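Long-range contacts in thioesterase superfamily protein (Shewanella loihica, PDB 2PRX), which probably hydrolyses thioesters, as a hotdog-fold protein that pairs with a second copy of itself: residues L65-H69 against L114-G118; T71-S75 against P93-T97. One frame throughout, in Å; residues are numbered along the deposited sequence. Where two conformers were deposited one is given.

Contact 1 (L65-H69 against L114-G118)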
loop_
_atom_site.group_PDB
_atom_site.type_symbol
_atom_site.label_atom_id
_atom_site.label_comp_id
_atom_site.label_asym_id
_atom_site.label_seq_id
_atom_site.Cartn_x
_atom_site.Cartn_y
_atom_site.Cartn_z
ATOM N N LEU A 65 -2.506 2.759 -5.709
ATOM C CA LEU A 65 -2.355 3.462 -7.011
ATOM C C LEU A 65 -0.903 3.710 -7.318
ATOM O O LEU A 65 -0.441 3.743 -8.487
ATOM C CB LEU A 65 -3.167 4.754 -6.989
ATOM C CG LEU A 65 -4.681 4.603 -6.745
ATOM C CD1 LEU A 65 -5.313 5.940 -6.418
ATOM C CD2 LEU A 65 -5.345 3.972 -7.961
ATOM N N ILE A 66 -0.036 3.899 -6.337
ATOM C CA ILE A 66 1.384 4.054 -6.665
ATOM C C ILE A 66 1.972 2.764 -7.229
ATOM O O ILE A 66 2.748 2.751 -8.194
ATOM C CB ILE A 66 2.172 4.506 -5.427
ATOM C CG1 ILE A 66 2.016 6.000 -5.122
ATOM C CG2 ILE A 66 3.619 4.096 -5.553
ATOM C CD1 ILE A 66 2.258 6.309 -3.659
ATOM N N ASP A 67 1.580 1.655 -6.614
ATOM C CA ASP A 67 2.002 0.323 -7.026
ATOM C C ASP A 67 1.638 0.028 -8.471
ATOM O O ASP A 67 2.450 -0.442 -9.261
ATOM C CB ASP A 67 1.342 -0.701 -6.110
ATOM C CG ASP A 67 1.687 -2.148 -6.352
ATOM O OD1 ASP A 67 2.454 -2.456 -7.278
ATOM O OD2 ASP A 67 1.173 -2.985 -5.567
ATOM N N CYS A 68 0.371 0.279 -8.825
ATOM C CA CYS A 68 0.016 -0.134 -10.196
ATOM C C CYS A 68 0.539 0.915 -11.162
ATOM O O CYS A 68 0.876 0.602 -12.307
ATOM C CB CYS A 68 -1.485 -0.386 -10.310
ATOM S SG CYS A 68 -2.106 -1.792 -9.341
ATOM N N HIS A 69 0.629 2.178 -10.745
ATOM C CA HIS A 69 1.194 3.140 -11.713
ATOM C C HIS A 69 2.673 2.854 -11.918
ATOM O O HIS A 69 3.201 2.990 -13.023
ATOM C CB HIS A 69 0.954 4.565 -11.229
ATOM C CG HIS A 69 1.581 5.619 -12.103
ATOM N ND1 HIS A 69 1.171 5.837 -13.406
ATOM C CD2 HIS A 69 2.564 6.500 -11.861
ATOM C CE1 HIS A 69 1.900 6.823 -13.911
ATOM N NE2 HIS A 69 2.756 7.253 -13.003
ATOM N N LEU A 114 -6.949 12.675 -8.331
ATOM C CA LEU A 114 -5.577 12.520 -7.885
ATOM C C LEU A 114 -4.635 12.360 -9.080
ATOM O O LEU A 114 -4.951 11.602 -9.984
ATOM C CB LEU A 114 -5.429 11.302 -6.971
ATOM C CG LEU A 114 -6.471 11.169 -5.847
ATOM C CD1 LEU A 114 -6.474 9.781 -5.237
ATOM C CD2 LEU A 114 -6.231 12.221 -4.766
ATOM N N GLU A 115 -3.504 13.060 -9.062
ATOM C CA GLU A 115 -2.556 12.888 -10.170
ATOM C C GLU A 115 -1.336 12.095 -9.724
ATOM O O GLU A 115 -0.714 12.321 -8.688
ATOM C CB GLU A 115 -2.191 14.245 -10.778
ATOM C CG GLU A 115 -1.221 14.215 -11.939
ATOM C CD GLU A 115 -1.024 15.535 -12.659
ATOM O OE1 GLU A 115 -1.889 15.913 -13.487
ATOM O OE2 GLU A 115 0.004 16.229 -12.439
ATOM N N LEU A 116 -0.960 11.110 -10.518
ATOM C CA LEU A 116 0.200 10.280 -10.327
ATOM C C LEU A 116 1.199 10.416 -11.478
ATOM O O LEU A 116 0.819 10.111 -12.608
ATOM C CB LEU A 116 -0.200 8.800 -10.246
ATOM C CG LEU A 116 -0.810 8.371 -8.906
ATOM C CD1 LEU A 116 -2.312 8.585 -8.959
ATOM C CD2 LEU A 116 -0.451 6.932 -8.583
ATOM N N VAL A 117 2.396 10.855 -11.151
ATOM C CA VAL A 117 3.494 11.038 -12.090
ATOM C C VAL A 117 4.690 10.180 -11.694
ATOM O O VAL A 117 5.133 10.196 -10.550
ATOM C CB VAL A 117 3.956 12.506 -12.189
ATOM C CG1 VAL A 117 5.024 12.658 -13.264
ATOM C CG2 VAL A 117 2.799 13.449 -12.476
ATOM N N GLY A 118 5.262 9.446 -12.646
ATOM C CA GLY A 118 6.388 8.598 -12.408
ATOM C C GLY A 118 7.681 9.104 -13.037
ATOM O O GLY A 118 7.680 9.576 -14.186
#

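Contact 2 (T71-S75 against P93-T97)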
loop_
_atom_site.group_PDB
_atom_site.type_symbol
_atom_site.label_atom_id
_atom_site.label_comp_id
_atom_site.label_asym_id
_atom_site.label_seq_id
_atom_site.Cartn_x
_atom_site.Cartn_y
_atom_site.Cartn_z
ATOM N N THR A 71 4.315 0.011 -11.565
ATOM C CA THR A 71 4.506 -1.216 -12.321
ATOM C C THR A 71 4.164 -0.920 -13.779
ATOM O O THR A 71 4.889 -1.348 -14.665
ATOM C CB THR A 71 3.650 -2.373 -11.793
ATOM O OG1 THR A 71 4.165 -2.817 -10.530
ATOM C CG2 THR A 71 3.729 -3.561 -12.740
ATOM N N GLY A 72 3.059 -0.190 -13.954
ATOM C CA GLY A 72 2.687 0.224 -15.309
ATOM C C GLY A 72 3.879 0.959 -15.919
ATOM O O GLY A 72 4.377 0.617 -16.996
ATOM N N SER A 73 4.345 1.971 -15.196
ATOM C CA SER A 73 5.517 2.727 -15.603
ATOM C C SER A 73 6.702 1.815 -15.915
ATOM O O SER A 73 7.407 2.050 -16.896
ATOM C CB SER A 73 5.963 3.712 -14.520
ATOM O OG SER A 73 4.924 4.581 -14.133
ATOM N N ALA A 74 6.917 0.803 -15.075
ATOM C CA ALA A 74 8.028 -0.119 -15.271
ATOM C C ALA A 74 7.934 -0.847 -16.598
ATOM O O ALA A 74 8.877 -0.853 -17.397
ATOM C CB ALA A 74 8.055 -1.110 -14.093
ATOM N N SER A 75 6.799 -1.476 -16.872
ATOM C CA SER A 75 6.647 -2.269 -18.088
ATOM C C SER A 75 6.854 -1.399 -19.326
ATOM O O SER A 75 7.513 -1.816 -20.270
ATOM C CB SER A 75 5.276 -2.935 -18.146
ATOM O OG SER A 75 5.300 -4.192 -17.487
ATOM N N PRO A 93 5.803 -6.686 -21.605
ATOM C CA PRO A 93 6.430 -7.417 -20.493
ATOM C C PRO A 93 5.702 -7.141 -19.184
ATOM O O PRO A 93 5.439 -5.957 -18.955
ATOM C CB PRO A 93 7.829 -6.827 -20.416
ATOM C CG PRO A 93 7.830 -5.589 -21.246
ATOM C CD PRO A 93 6.425 -5.351 -21.711
ATOM N N ARG A 94 5.440 -8.186 -18.419
ATOM C CA ARG A 94 4.859 -8.146 -17.095
ATOM C C ARG A 94 5.944 -7.885 -16.044
ATOM O O ARG A 94 6.989 -8.520 -16.037
ATOM C CB ARG A 94 4.129 -9.439 -16.740
ATOM C CG ARG A 94 3.434 -10.190 -17.845
ATOM C CD ARG A 94 3.356 -11.678 -17.588
ATOM N NE ARG A 94 1.973 -12.157 -17.560
ATOM C CZ ARG A 94 1.561 -13.385 -17.281
ATOM N NH1 ARG A 94 2.424 -14.345 -16.977
ATOM N NH2 ARG A 94 0.261 -13.657 -17.298
ATOM N N PHE A 95 5.678 -6.910 -15.198
ATOM C CA PHE A 95 6.538 -6.550 -14.078
ATOM C C PHE A 95 5.753 -6.704 -12.766
ATOM O O PHE A 95 4.534 -6.553 -12.781
ATOM C CB PHE A 95 7.042 -5.123 -14.250
ATOM C CG PHE A 95 8.416 -5.015 -14.894
ATOM C CD1 PHE A 95 8.631 -5.383 -16.210
ATOM C CD2 PHE A 95 9.489 -4.534 -14.160
ATOM C CE1 PHE A 95 9.891 -5.295 -16.764
ATOM C CE2 PHE A 95 10.759 -4.454 -14.698
ATOM C CZ PHE A 95 10.960 -4.835 -16.013
ATOM N N VAL A 96 6.463 -6.976 -11.697
ATOM C CA VAL A 96 5.975 -7.045 -10.330
ATOM C C VAL A 96 6.763 -6.172 -9.363
ATOM O O VAL A 96 7.945 -5.877 -9.546
ATOM C CB VAL A 96 6.075 -8.488 -9.786
ATOM C CG1 VAL A 96 5.056 -9.380 -10.470
ATOM C CG2 VAL A 96 7.499 -8.987 -9.989
ATOM N N THR A 97 6.091 -5.772 -8.272
ATOM C CA THR A 97 6.772 -4.934 -7.293
ATOM C C THR A 97 7.662 -5.808 -6.421
ATOM O O THR A 97 7.188 -6.832 -5.939
ATOM C CB THR A 97 5.779 -4.170 -6.397
ATOM O OG1 THR A 97 5.014 -3.234 -7.165
ATOM C CG2 THR A 97 6.538 -3.380 -5.340
#

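Contact 1 (L65-H69 against L114-G118)
Leu65 and His69, one turn apart on the helix, face Leu114, Leu116 and Gly118 of the strand; the two short axes come within 9.4 Å at a crossing angle of -42°, and the CA atoms of Ile66 and Leu116 are the nearest pair across. Leu116 does most of the touching from the strand. With CG anti to the carbonyl carbon (chi1 -77°) and beside the backbone N, its side chain extends toward the helix, and CD2 reaches the helix backbone, 3.2 Å from Leu65 O and 3.8 Å from His69 CB. That carbonyl oxygen already accepts the helix bond from His69 N. Two residues earlier on the strand, Leu114 CD1 meets Leu65 CD1 at 4.2 Å, the two leucines crossing at about a right angle.

His69 takes the other end. With CG anti to the backbone N (chi1 176°), its imidazole reaches across to the strand, one face under Leu116 CB in a CH-pi contact 4.2 Å from the ring centroid. The ring edge meets Gly118 N, 3.3 Å from NE2, at an angle too poor for a hydrogen bond. The other ring nitrogen, ND1, is hydrogen-bonded to Ser33 OG, which fixes the rotation of the imidazole. Shortened to an alanine, this position is likely to leave Ser33 OG without its imidazole partner and a gap beside Leu116 CB and Gly118. This is the central helix of the hotdog fold lying in the curve of its antiparallel sheet. Across the interface the grip is apolar and CH-pi packing, while Leu65 O is satisfied within the helix and ND1 by Ser33.

Contact 2 (T71-S75 against P93-T97)
Ala74 CB presses on the Phe95 ring at CD2, 3.7 Å away, and this is the dense inner part of the contact between the helix and the start of strand 95-104. Ala148 and Val128 of the sheet close in on both Ala74 and Phe95. Beside it, in the conformer given, the methyl of Thr71 is directed at the strand backbone: CG2, anti to the backbone N, sits 3.1 Å from Phe95 O and 4.0 Å from Phe95 CB. The same rotamer (chi1 -71°) turns Thr71 OG1 toward Thr97, whose own hydroxyl has its main polar partner in Asp67; Thr71 OG1 itself makes a weak hydrogen bond with Asp67 O.

In the hotdog fold the sheet wraps round a long helix, and here strand 95-104, outermost of the sheet within this chain, runs against helix 59-78 in a roughly opposite sense, at 144° between the short axes. Thr97 also packs on Tyr104 of the second subunit.

Toward Pro93 the contact opens to solvent, though the backbones come nearest here. The CA atoms of Ser75 and Pro93 are 5.7 Å apart, yet the proline ring merely skirts the helix, with CG 3.9 Å from Ser75 O. Ser75 was modelled in two conformers, and the placement of its hydroxyl against Pro93 O is doubtful. Arg94 directs its CB away from the helix, and its side chain lies against Met151 in an exposed position, whereas Phe95, next along, is buried.

From the N terminus the chain enters helix 59-78, which supplies the first half of both contacts: residues 65-69 for contact 1, then 71-75 for contact 2. Contact 2 closes first, when the chain returns through an unmodelled loop to 93-97 at the start of strand 95-104. Contact 1 closes later, at 114-118 on the next strand, so the smaller loop is nested inside the larger. Their centres are about 12 Å apart, and a probable hydrogen bond between Asp67 OD1 and Thr97 OG1, 2.7 Å, bridges them directly. Together they tie one helix to two non-adjacent strands of the same antiparallel sheet, one interior and one outermost within this chain.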